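Local atomic coordinates of glyoxalase-related enzyme (PDB entry 3BQX), a protein that is of unknown function but belongs to the glyoxalase-related vicinal oxygen chelate superfamily, whose members often use a metal ion held in a curved beta sheet. Residues V6-L16 against G45-L56; M87-L98 against Y112-I123. One frame throughout, in Å; residues are numbered along the deposited sequence.

How the interactions relate
Interactions 1 and 2 lie in the two beta-alpha-beta-beta-beta modules of the vicinal oxygen chelate fold, their centres about 17 Å apart. Interaction 1 joins the first and last strands of the N-terminal sheet; interaction 2 joins helix 83-92 and strand 96-102 to strands 109-114 and 120-125. They touch where the D115-H119 loop meets the end of strand 8-13: G14 N lies 2.7 Å from D117 OD1 and G12 O 2.9 Å from H119 NE2, both probable hydrogen bonds, while I13 and L11 pack on the same two side chains. Both contacts also reach the second subunit. The family usually keeps its site in the cupped sheets, but no site residue is established for these contacts.

Interaction 1 of 2, residues V6-L16 against G45-L56; sequences VAVITLGIGDL and GFVLATWLVQNL
I9 meets the F46 ring obliquely, CD1 lying 3.3 Å from F46 CE1. In I9, CG1 stands beside the backbone N and opposite the carbonyl carbon (chi1 -64°), while an extended chi2 carries CD1 out to the ring. F46 CG stands between its own N and carbonyl carbon (chi1 69°), and CB rests against the carbonyls of V6 and A7. L48 lies on the same face of the sheet as I9; its CD1 sits 4.1 Å from both I9 CB and L11 CD1. Farther along, I13 folds CG1 over the W51 carbonyl, with CD1 3.8 Å from T50 CB.

The other face carries V8, T10, V47, A49 and W51. V8 CG1 lies 4.0 Å from A49 CB, and T10 CG2 meets the indole of W51 at its edge. W51 NE1 is hydrogen-bonded to E37 OE2; N55 CB lies over the rim of one ring face and L56 N over its centre. G12 leaves room for V53 and L56, whose CD2 is 4.0 Å from G12 CA. Where the strands end, L16 crosses L52 at about a right angle in a tight 3.4 Å contact between L16 CD1 and L52 CD2.

V8 to L11 also pair antiparallel with a strand of the second subunit, continuing the sheet across the interface. Seven backbone hydrogen bonds, from V47 N to A7 O through V53 N to I13 O, set the parallel register; the straightest, A49 N to I9 O, measures 2.8 Å. The chemistry thus implies strands fixed by their backbones, with mainly aliphatic packing, threonines among it, filling in both faces, and a water that donates to both G14 O and Q54 OE1 linking the chains past the last bond.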
loop_
_atom_site.group_PDB
_atom_site.type_symbol
_atom_site.label_atom_id
_atom_site.label_comp_id
_atom_site.label_asym_id
_atom_site.label_seq_id
_atom_site.Cartn_x
_atom_site.Cartn_y
_atom_site.Cartn_z
ATOM N N VAL A 6 -0.470 9.075 -0.076
ATOM C CA VAL A 6 -0.406 7.953 -1.002
ATOM C C VAL A 6 -1.762 8.091 -1.663
ATOM O O VAL A 6 -2.780 8.106 -0.976
ATOM C CB VAL A 6 -0.307 6.584 -0.299
ATOM C CG1 VAL A 6 -0.614 5.462 -1.296
ATOM C CG2 VAL A 6 1.097 6.397 0.256
ATOM N N ALA A 7 -1.775 8.226 -2.986
ATOM C CA ALA A 7 -3.006 8.393 -3.743
ATOM C C ALA A 7 -3.607 7.065 -4.188
ATOM O O ALA A 7 -4.827 6.902 -4.237
ATOM C CB ALA A 7 -2.740 9.268 -4.970
ATOM N N VAL A 8 -2.741 6.116 -4.525
ATOM C CA VAL A 8 -3.193 4.810 -4.991
ATOM C C VAL A 8 -2.241 3.713 -4.569
ATOM O O VAL A 8 -1.027 3.907 -4.598
ATOM C CB VAL A 8 -3.241 4.743 -6.544
ATOM C CG1 VAL A 8 -3.857 3.435 -6.993
ATOM C CG2 VAL A 8 -3.997 5.924 -7.111
ATOM N N ILE A 9 -2.798 2.579 -4.152
ATOM C CA ILE A 9 -2.004 1.398 -3.826
ATOM C C ILE A 9 -2.370 0.487 -4.989
ATOM O O ILE A 9 -3.535 0.131 -5.152
ATOM C CB ILE A 9 -2.449 0.663 -2.540
ATOM C CG1 ILE A 9 -2.250 1.553 -1.320
ATOM C CG2 ILE A 9 -1.666 -0.654 -2.399
ATOM C CD1 ILE A 9 -2.743 0.919 -0.026
ATOM N N THR A 10 -1.402 0.134 -5.819
ATOM C CA THR A 10 -1.698 -0.734 -6.950
ATOM C C THR A 10 -1.067 -2.093 -6.750
ATOM O O THR A 10 0.138 -2.204 -6.537
ATOM C CB THR A 10 -1.169 -0.144 -8.266
ATOM O OG1 THR A 10 -1.833 1.095 -8.529
ATOM C CG2 THR A 10 -1.434 -1.088 -9.431
ATOM N N LEU A 11 -1.894 -3.127 -6.808
ATOM C CA LEU A 11 -1.415 -4.495 -6.664
ATOM C C LEU A 11 -1.485 -5.165 -8.020
ATOM O O LEU A 11 -2.509 -5.079 -8.695
ATOM C CB LEU A 11 -2.286 -5.279 -5.684
ATOM C CG LEU A 11 -2.397 -4.677 -4.282
ATOM C CD1 LEU A 11 -3.353 -5.506 -3.433
ATOM C CD2 LEU A 11 -1.005 -4.621 -3.648
ATOM N N GLY A 12 -0.401 -5.828 -8.418
ATOM C CA GLY A 12 -0.391 -6.536 -9.687
ATOM C C GLY A 12 -1.059 -7.881 -9.473
ATOM O O GLY A 12 -0.733 -8.593 -8.523
ATOM N N ILE A 13 -1.996 -8.236 -10.350
ATOM C CA ILE A 13 -2.724 -9.495 -10.227
ATOM C C ILE A 13 -2.728 -10.299 -11.525
ATOM O O ILE A 13 -2.410 -9.777 -12.587
ATOM C CB ILE A 13 -4.182 -9.234 -9.791
ATOM C CG1 ILE A 13 -4.895 -8.390 -10.850
ATOM C CG2 ILE A 13 -4.194 -8.517 -8.433
ATOM C CD1 ILE A 13 -6.410 -8.368 -10.702
ATOM N N GLY A 14 -3.101 -11.571 -11.429
ATOM C CA GLY A 14 -3.124 -12.413 -12.612
ATOM C C GLY A 14 -4.501 -12.644 -13.201
ATOM O O GLY A 14 -4.632 -12.846 -14.409
ATOM N N ASP A 15 -5.531 -12.603 -12.362
ATOM C CA ASP A 15 -6.898 -12.837 -12.817
ATOM C C ASP A 15 -7.897 -11.929 -12.104
ATOM O O ASP A 15 -8.038 -11.996 -10.883
ATOM C CB ASP A 15 -7.274 -14.299 -12.567
ATOM C CG ASP A 15 -8.623 -14.662 -13.149
ATOM O OD1 ASP A 15 -8.713 -14.830 -14.384
ATOM O OD2 ASP A 15 -9.594 -14.774 -12.371
ATOM N N LEU A 16 -8.600 -11.095 -12.867
ATOM C CA LEU A 16 -9.577 -10.175 -12.291
ATOM C C LEU A 16 -10.720 -10.831 -11.531
ATOM O O LEU A 16 -11.115 -10.356 -10.467
ATOM C CB LEU A 16 -10.175 -9.269 -13.369
ATOM C CG LEU A 16 -9.554 -7.883 -13.521
ATOM C CD1 LEU A 16 -8.155 -8.009 -14.089
ATOM C CD2 LEU A 16 -10.427 -7.037 -14.435
ATOM N N GLY A 45 -9.245 7.532 2.040
ATOM C CA GLY A 45 -8.284 8.570 1.714
ATOM C C GLY A 45 -7.475 8.318 0.462
ATOM O O GLY A 45 -6.724 9.185 0.016
ATOM N N PHE A 46 -7.637 7.134 -0.116
ATOM C CA PHE A 46 -6.882 6.750 -1.303
ATOM C C PHE A 46 -7.662 5.682 -2.052
ATOM O O PHE A 46 -8.719 5.237 -1.601
ATOM C CB PHE A 46 -5.525 6.184 -0.874
ATOM C CG PHE A 46 -5.626 4.860 -0.167
ATOM C CD1 PHE A 46 -5.495 3.670 -0.878
ATOM C CD2 PHE A 46 -5.916 4.804 1.191
ATOM C CE1 PHE A 46 -5.654 2.436 -0.248
ATOM C CE2 PHE A 46 -6.078 3.570 1.832
ATOM C CZ PHE A 46 -5.947 2.390 1.106
ATOM N N VAL A 47 -7.119 5.267 -3.188
ATOM C CA VAL A 47 -7.734 4.250 -4.027
ATOM C C VAL A 47 -6.873 2.992 -4.062
ATOM O O VAL A 47 -5.644 3.081 -4.123
ATOM C CB VAL A 47 -7.889 4.777 -5.472
ATOM C CG1 VAL A 47 -8.523 3.731 -6.364
ATOM C CG2 VAL A 47 -8.723 6.044 -5.465
ATOM N N LEU A 48 -7.518 1.830 -3.992
ATOM C CA LEU A 48 -6.833 0.548 -4.089
ATOM C C LEU A 48 -7.109 0.057 -5.504
ATOM O O LEU A 48 -8.266 0.006 -5.933
ATOM C CB LEU A 48 -7.389 -0.468 -3.078
ATOM C CG LEU A 48 -6.937 -1.923 -3.296
ATOM C CD1 LEU A 48 -5.448 -2.056 -3.006
ATOM C CD2 LEU A 48 -7.722 -2.856 -2.383
ATOM N N ALA A 49 -6.055 -0.272 -6.238
ATOM C CA ALA A 49 -6.206 -0.764 -7.596
ATOM C C ALA A 49 -5.606 -2.147 -7.731
ATOM O O ALA A 49 -4.565 -2.433 -7.141
ATOM C CB ALA A 49 -5.515 0.177 -8.572
ATOM N N THR A 50 -6.286 -3.012 -8.480
ATOM C CA THR A 50 -5.782 -4.357 -8.773
ATOM C C THR A 50 -5.709 -4.370 -10.301
ATOM O O THR A 50 -6.730 -4.382 -10.987
ATOM C CB THR A 50 -6.715 -5.462 -8.234
ATOM O OG1 THR A 50 -8.028 -5.315 -8.791
ATOM C CG2 THR A 50 -6.800 -5.378 -6.725
ATOM N N TRP A 51 -4.482 -4.334 -10.811
ATOM C CA TRP A 51 -4.188 -4.244 -12.238
ATOM C C TRP A 51 -3.480 -5.502 -12.732
ATOM O O TRP A 51 -2.585 -6.000 -12.058
ATOM C CB TRP A 51 -3.267 -3.036 -12.419
ATOM C CG TRP A 51 -3.204 -2.411 -13.758
ATOM C CD1 TRP A 51 -3.992 -2.678 -14.842
ATOM C CD2 TRP A 51 -2.357 -1.320 -14.134
ATOM N NE1 TRP A 51 -3.691 -1.810 -15.868
ATOM C CE2 TRP A 51 -2.692 -0.967 -15.458
ATOM C CE3 TRP A 51 -1.349 -0.602 -13.475
ATOM C CZ2 TRP A 51 -2.056 0.074 -16.140
ATOM C CZ3 TRP A 51 -0.717 0.436 -14.154
ATOM C CH2 TRP A 51 -1.076 0.764 -15.472
ATOM N N LEU A 52 -3.870 -6.015 -13.901
ATOM C CA LEU A 52 -3.194 -7.195 -14.437
ATOM C C LEU A 52 -1.703 -6.876 -14.497
ATOM O O LEU A 52 -1.313 -5.816 -14.982
ATOM C CB LEU A 52 -3.711 -7.529 -15.840
ATOM C CG LEU A 52 -5.139 -8.072 -15.893
ATOM C CD1 LEU A 52 -5.543 -8.306 -17.340
ATOM C CD2 LEU A 52 -5.224 -9.366 -15.095
ATOM N N VAL A 53 -0.878 -7.799 -14.010
ATOM C CA VAL A 53 0.569 -7.600 -13.965
ATOM C C VAL A 53 1.209 -7.158 -15.278
ATOM O O VAL A 53 2.076 -6.288 -15.276
ATOM C CB VAL A 53 1.293 -8.871 -13.481
ATOM C CG1 VAL A 53 2.765 -8.566 -13.231
ATOM C CG2 VAL A 53 0.642 -9.393 -12.222
ATOM N N GLN A 54 0.794 -7.747 -16.398
ATOM C CA GLN A 54 1.375 -7.376 -17.687
ATOM C C GLN A 54 1.238 -5.876 -17.929
ATOM O O GLN A 54 2.165 -5.225 -18.407
ATOM C CB GLN A 54 0.690 -8.111 -18.848
ATOM C CG GLN A 54 0.412 -9.588 -18.647
ATOM C CD GLN A 54 -0.960 -9.839 -18.042
ATOM O OE1 GLN A 54 -1.139 -9.760 -16.830
ATOM N NE2 GLN A 54 -1.941 -10.128 -18.896
ATOM N N ASN A 55 0.066 -5.339 -17.602
ATOM C CA ASN A 55 -0.219 -3.925 -17.790
ATOM C C ASN A 55 0.578 -3.047 -16.830
ATOM O O ASN A 55 1.065 -1.981 -17.210
ATOM C CB ASN A 55 -1.721 -3.678 -17.625
ATOM C CG ASN A 55 -2.540 -4.335 -18.724
ATOM O OD1 ASN A 55 -2.538 -3.881 -19.869
ATOM N ND2 ASN A 55 -3.230 -5.415 -18.384
ATOM N N LEU A 56 0.713 -3.493 -15.585
ATOM C CA LEU A 56 1.487 -2.727 -14.613
ATOM C C LEU A 56 2.939 -2.662 -15.077
ATOM O O LEU A 56 3.550 -1.595 -15.099
ATOM C CB LEU A 56 1.412 -3.384 -13.234
ATOM C CG LEU A 56 2.376 -2.851 -12.167
ATOM C CD1 LEU A 56 2.165 -1.353 -11.937
ATOM C CD2 LEU A 56 2.150 -3.626 -10.883
HETATM O O HOH W 1 -2.456 -12.158 -16.341
#

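Interaction 2 of 2, residues M87-L98 against Y112-I123; sequences MERLVAAGGQLL and YVADPDGHIWEI
M87 has CG beside its backbone N (chi1 -77°) and a bend at chi3 (62°), which turns CE of this selenomethionine toward V113, 3.9 Å from CG2. Its CG meanwhile slides past I123, 3.7 Å from CG1. One turn on, L90 is extended at chi2 (179°) and meets I123 tip to tip, CD1 to CD1 at 3.7 Å, while L90 CB rests on V113 CG1. V113 therefore packs under the helix and, through CG1, against G95 CA.

On the opposite face of the hairpin, L98 CD1 lies 3.9 Å from both A114 CB and I120 CG1, crossing I120 at about a right angle; V60 of the second subunit also packs on L98. Q96 and A114 form a hydrogen-bonded antiparallel pair, Q96 N to A114 O and A114 N to Q96 O both measuring 2.9 Å, and L98 N donates to Y112 O from above the carbonyl plane.

Helix 83-92 ends in a Schellman motif with G94 at C-prime: G95 N returns to L90 O and G94 N to V91 O. D115 OD1 accepts from D117 N and H119 N on opposite faces of the carboxylate, the former bond making an Asx turn. A helix lying on the sheet face made by V113 and I123, followed directly by the 96-102/109-114 hairpin, is the arrangement of the beta-alpha-beta-beta-beta module of the glyoxalase fold.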
loop_
_atom_site.group_PDB
_atom_site.type_symbol
_atom_site.label_atom_id
_atom_site.label_comp_id
_atom_site.label_asym_id
_atom_site.label_seq_id
_atom_site.Cartn_x
_atom_site.Cartn_y
_atom_site.Cartn_z
HETATM N N MSE A 87 -11.366 -13.096 8.869
HETATM C CA MSE A 87 -10.353 -13.958 8.282
HETATM C C MSE A 87 -10.964 -15.207 7.651
HETATM O O MSE A 87 -10.520 -15.648 6.593
HETATM C CB MSE A 87 -9.318 -14.354 9.333
HETATM C CG MSE A 87 -8.331 -13.241 9.642
HETATM SE SE MSE A 87 -7.094 -13.704 11.043
HETATM C CE MSE A 87 -6.211 -15.216 10.216
ATOM N N GLU A 88 -11.977 -15.774 8.303
ATOM C CA GLU A 88 -12.642 -16.958 7.767
ATOM C C GLU A 88 -13.298 -16.614 6.433
ATOM O O GLU A 88 -13.265 -17.407 5.493
ATOM C CB GLU A 88 -13.712 -17.470 8.737
ATOM C CG GLU A 88 -13.184 -17.902 10.095
ATOM C CD GLU A 88 -14.265 -18.506 10.971
ATOM O OE1 GLU A 88 -15.343 -17.888 11.106
ATOM O OE2 GLU A 88 -14.034 -19.601 11.531
ATOM N N ARG A 89 -13.893 -15.424 6.360
ATOM C CA ARG A 89 -14.553 -14.977 5.140
ATOM C C ARG A 89 -13.536 -14.777 4.018
ATOM O O ARG A 89 -13.806 -15.091 2.860
ATOM C CB ARG A 89 -15.325 -13.674 5.392
ATOM C CG ARG A 89 -16.498 -13.823 6.360
ATOM C CD ARG A 89 -17.502 -12.680 6.223
ATOM N NE ARG A 89 -17.023 -11.417 6.781
ATOM C CZ ARG A 89 -16.958 -11.147 8.082
ATOM N NH1 ARG A 89 -17.344 -12.054 8.973
ATOM N NH2 ARG A 89 -16.520 -9.965 8.494
ATOM N N LEU A 90 -12.358 -14.263 4.360
ATOM C CA LEU A 90 -11.322 -14.054 3.353
ATOM C C LEU A 90 -10.835 -15.393 2.812
ATOM O O LEU A 90 -10.623 -15.549 1.612
ATOM C CB LEU A 90 -10.142 -13.276 3.943
ATOM C CG LEU A 90 -10.410 -11.835 4.380
ATOM C CD1 LEU A 90 -9.130 -11.232 4.951
ATOM C CD2 LEU A 90 -10.896 -11.010 3.192
ATOM N N VAL A 91 -10.652 -16.360 3.708
ATOM C CA VAL A 91 -10.198 -17.684 3.303
ATOM C C VAL A 91 -11.240 -18.349 2.409
ATOM O O VAL A 91 -10.904 -18.964 1.402
ATOM C CB VAL A 91 -9.942 -18.588 4.524
ATOM C CG1 VAL A 91 -9.627 -20.011 4.064
ATOM C CG2 VAL A 91 -8.782 -18.029 5.339
ATOM N N ALA A 92 -12.507 -18.206 2.781
ATOM C CA ALA A 92 -13.602 -18.788 2.013
ATOM C C ALA A 92 -13.721 -18.148 0.632
ATOM O O ALA A 92 -14.297 -18.733 -0.282
ATOM C CB ALA A 92 -14.908 -18.622 2.774
ATOM N N ALA A 93 -13.170 -16.945 0.484
ATOM C CA ALA A 93 -13.228 -16.225 -0.784
ATOM C C ALA A 93 -11.974 -16.409 -1.644
ATOM O O ALA A 93 -11.761 -15.673 -2.611
ATOM C CB ALA A 93 -13.469 -14.744 -0.520
ATOM N N GLY A 94 -11.142 -17.384 -1.288
ATOM C CA GLY A 94 -9.942 -17.643 -2.062
ATOM C C GLY A 94 -8.643 -17.245 -1.387
ATOM O O GLY A 94 -7.568 -17.397 -1.966
ATOM N N GLY A 95 -8.734 -16.740 -0.163
ATOM C CA GLY A 95 -7.535 -16.335 0.547
ATOM C C GLY A 95 -6.739 -17.502 1.103
ATOM O O GLY A 95 -7.286 -18.580 1.334
ATOM N N GLN A 96 -5.442 -17.289 1.303
ATOM C CA GLN A 96 -4.565 -18.317 1.853
ATOM C C GLN A 96 -4.187 -17.924 3.272
ATOM O O GLN A 96 -3.555 -16.888 3.497
ATOM C CB GLN A 96 -3.302 -18.469 1.000
ATOM C CG GLN A 96 -2.221 -19.391 1.591
ATOM C CD GLN A 96 -2.728 -20.791 1.922
ATOM O OE1 GLN A 96 -3.394 -21.433 1.109
ATOM N NE2 GLN A 96 -2.401 -21.274 3.120
ATOM N N LEU A 97 -4.597 -18.746 4.229
ATOM C CA LEU A 97 -4.301 -18.498 5.633
ATOM C C LEU A 97 -2.801 -18.641 5.874
ATOM O O LEU A 97 -2.215 -19.689 5.598
ATOM C CB LEU A 97 -5.072 -19.493 6.509
ATOM C CG LEU A 97 -4.892 -19.408 8.026
ATOM C CD1 LEU A 97 -5.256 -18.020 8.532
ATOM C CD2 LEU A 97 -5.772 -20.461 8.686
ATOM N N LEU A 98 -2.182 -17.579 6.383
ATOM C CA LEU A 98 -0.747 -17.586 6.661
ATOM C C LEU A 98 -0.469 -17.676 8.153
ATOM O O LEU A 98 0.483 -18.329 8.578
ATOM C CB LEU A 98 -0.082 -16.326 6.084
ATOM C CG LEU A 98 -0.080 -16.181 4.560
ATOM C CD1 LEU A 98 0.552 -14.844 4.178
ATOM C CD2 LEU A 98 0.681 -17.337 3.926
ATOM N N TYR A 112 -2.877 -13.243 9.614
ATOM C CA TYR A 112 -2.513 -12.909 8.241
ATOM C C TYR A 112 -3.169 -13.827 7.219
ATOM O O TYR A 112 -3.266 -15.041 7.426
ATOM C CB TYR A 112 -0.994 -12.980 8.057
ATOM C CG TYR A 112 -0.210 -11.852 8.692
ATOM C CD1 TYR A 112 -0.030 -10.638 8.023
ATOM C CD2 TYR A 112 0.402 -12.013 9.940
ATOM C CE1 TYR A 112 0.746 -9.621 8.574
ATOM C CE2 TYR A 112 1.175 -10.999 10.498
ATOM C CZ TYR A 112 1.347 -9.809 9.808
ATOM O OH TYR A 112 2.150 -8.817 10.326
ATOM N N VAL A 113 -3.619 -13.238 6.114
ATOM C CA VAL A 113 -4.241 -13.975 5.022
ATOM C C VAL A 113 -3.798 -13.303 3.735
ATOM O O VAL A 113 -3.870 -12.078 3.621
ATOM C CB VAL A 113 -5.788 -13.924 5.100
ATOM C CG1 VAL A 113 -6.392 -14.625 3.890
ATOM C CG2 VAL A 113 -6.273 -14.576 6.386
ATOM N N ALA A 114 -3.334 -14.084 2.772
ATOM C CA ALA A 114 -2.897 -13.506 1.513
ATOM C C ALA A 114 -3.997 -13.596 0.471
ATOM O O ALA A 114 -4.805 -14.531 0.485
ATOM C CB ALA A 114 -1.655 -14.211 1.015
ATOM N N ASP A 115 -4.047 -12.619 -0.431
ATOM C CA ASP A 115 -5.057 -12.655 -1.472
ATOM C C ASP A 115 -4.644 -13.704 -2.510
ATOM O O ASP A 115 -3.574 -14.302 -2.392
ATOM C CB ASP A 115 -5.300 -11.235 -2.054
ATOM C CG ASP A 115 -4.251 -10.772 -3.056
ATOM O OD1 ASP A 115 -3.292 -11.493 -3.388
ATOM O OD2 ASP A 115 -4.419 -9.625 -3.530
ATOM N N PRO A 116 -5.491 -13.967 -3.518
ATOM C CA PRO A 116 -5.171 -14.972 -4.541
ATOM C C PRO A 116 -3.824 -14.844 -5.236
ATOM O O PRO A 116 -3.284 -15.831 -5.740
ATOM C CB PRO A 116 -6.323 -14.837 -5.533
ATOM C CG PRO A 116 -7.455 -14.417 -4.678
ATOM C CD PRO A 116 -6.820 -13.383 -3.763
ATOM N N ASP A 117 -3.291 -13.630 -5.276
ATOM C CA ASP A 117 -2.023 -13.380 -5.939
ATOM C C ASP A 117 -0.841 -13.352 -4.983
ATOM O O ASP A 117 0.284 -13.064 -5.388
ATOM C CB ASP A 117 -2.118 -12.073 -6.727
ATOM C CG ASP A 117 -3.136 -12.154 -7.849
ATOM O OD1 ASP A 117 -2.782 -12.670 -8.931
ATOM O OD2 ASP A 117 -4.291 -11.723 -7.646
ATOM N N GLY A 118 -1.100 -13.651 -3.715
ATOM C CA GLY A 118 -0.035 -13.680 -2.730
ATOM C C GLY A 118 0.174 -12.417 -1.918
ATOM O O GLY A 118 1.013 -12.401 -1.019
ATOM N N HIS A 119 -0.566 -11.355 -2.218
ATOM C CA HIS A 119 -0.395 -10.117 -1.456
ATOM C C HIS A 119 -0.898 -10.332 -0.039
ATOM O O HIS A 119 -2.047 -10.703 0.179
ATOM C CB HIS A 119 -1.139 -8.973 -2.131
ATOM C CG HIS A 119 -0.664 -8.699 -3.520
ATOM N ND1 HIS A 119 0.626 -8.297 -3.798
ATOM C CD2 HIS A 119 -1.293 -8.802 -4.713
ATOM C CE1 HIS A 119 0.770 -8.167 -5.105
ATOM N NE2 HIS A 119 -0.381 -8.466 -5.682
ATOM N N ILE A 120 -0.021 -10.078 0.924
ATOM C CA ILE A 120 -0.321 -10.284 2.330
ATOM C C ILE A 120 -1.190 -9.243 3.019
ATOM O O ILE A 120 -0.922 -8.037 2.955
ATOM C CB ILE A 120 0.991 -10.409 3.138
ATOM C CG1 ILE A 120 1.827 -11.567 2.581
ATOM C CG2 ILE A 120 0.682 -10.615 4.607
ATOM C CD1 ILE A 120 3.214 -11.670 3.192
ATOM N N TRP A 121 -2.234 -9.722 3.686
ATOM C CA TRP A 121 -3.123 -8.856 4.435
ATOM C C TRP A 121 -3.079 -9.217 5.904
ATOM O O TRP A 121 -3.136 -10.397 6.268
ATOM C CB TRP A 121 -4.575 -8.994 3.966
ATOM C CG TRP A 121 -4.888 -8.234 2.737
ATOM C CD1 TRP A 121 -4.770 -8.667 1.452
ATOM C CD2 TRP A 121 -5.332 -6.875 2.668
ATOM N NE1 TRP A 121 -5.110 -7.658 0.576
ATOM C CE2 TRP A 121 -5.461 -6.550 1.300
ATOM C CE3 TRP A 121 -5.636 -5.900 3.629
ATOM C CZ2 TRP A 121 -5.878 -5.289 0.866
ATOM C CZ3 TRP A 121 -6.052 -4.638 3.190
ATOM C CH2 TRP A 121 -6.168 -4.351 1.824
ATOM N N GLU A 122 -2.957 -8.211 6.756
ATOM C CA GLU A 122 -2.994 -8.435 8.187
ATOM C C GLU A 122 -4.383 -7.994 8.627
ATOM O O GLU A 122 -4.836 -6.916 8.246
ATOM C CB GLU A 122 -1.957 -7.586 8.926
ATOM C CG GLU A 122 -2.133 -7.642 10.449
ATOM C CD GLU A 122 -1.139 -6.781 11.191
ATOM O OE1 GLU A 122 -0.592 -5.845 10.573
ATOM O OE2 GLU A 122 -0.919 -7.026 12.400
ATOM N N ILE A 123 -5.079 -8.841 9.380
ATOM C CA ILE A 123 -6.384 -8.476 9.907
ATOM C C ILE A 123 -6.068 -8.287 11.377
ATOM O O ILE A 123 -5.658 -9.226 12.059
ATOM C CB ILE A 123 -7.430 -9.587 9.713
ATOM C CG1 ILE A 123 -7.546 -9.932 8.223
ATOM C CG2 ILE A 123 -8.770 -9.133 10.263
ATOM C CD1 ILE A 123 -7.852 -8.746 7.321
#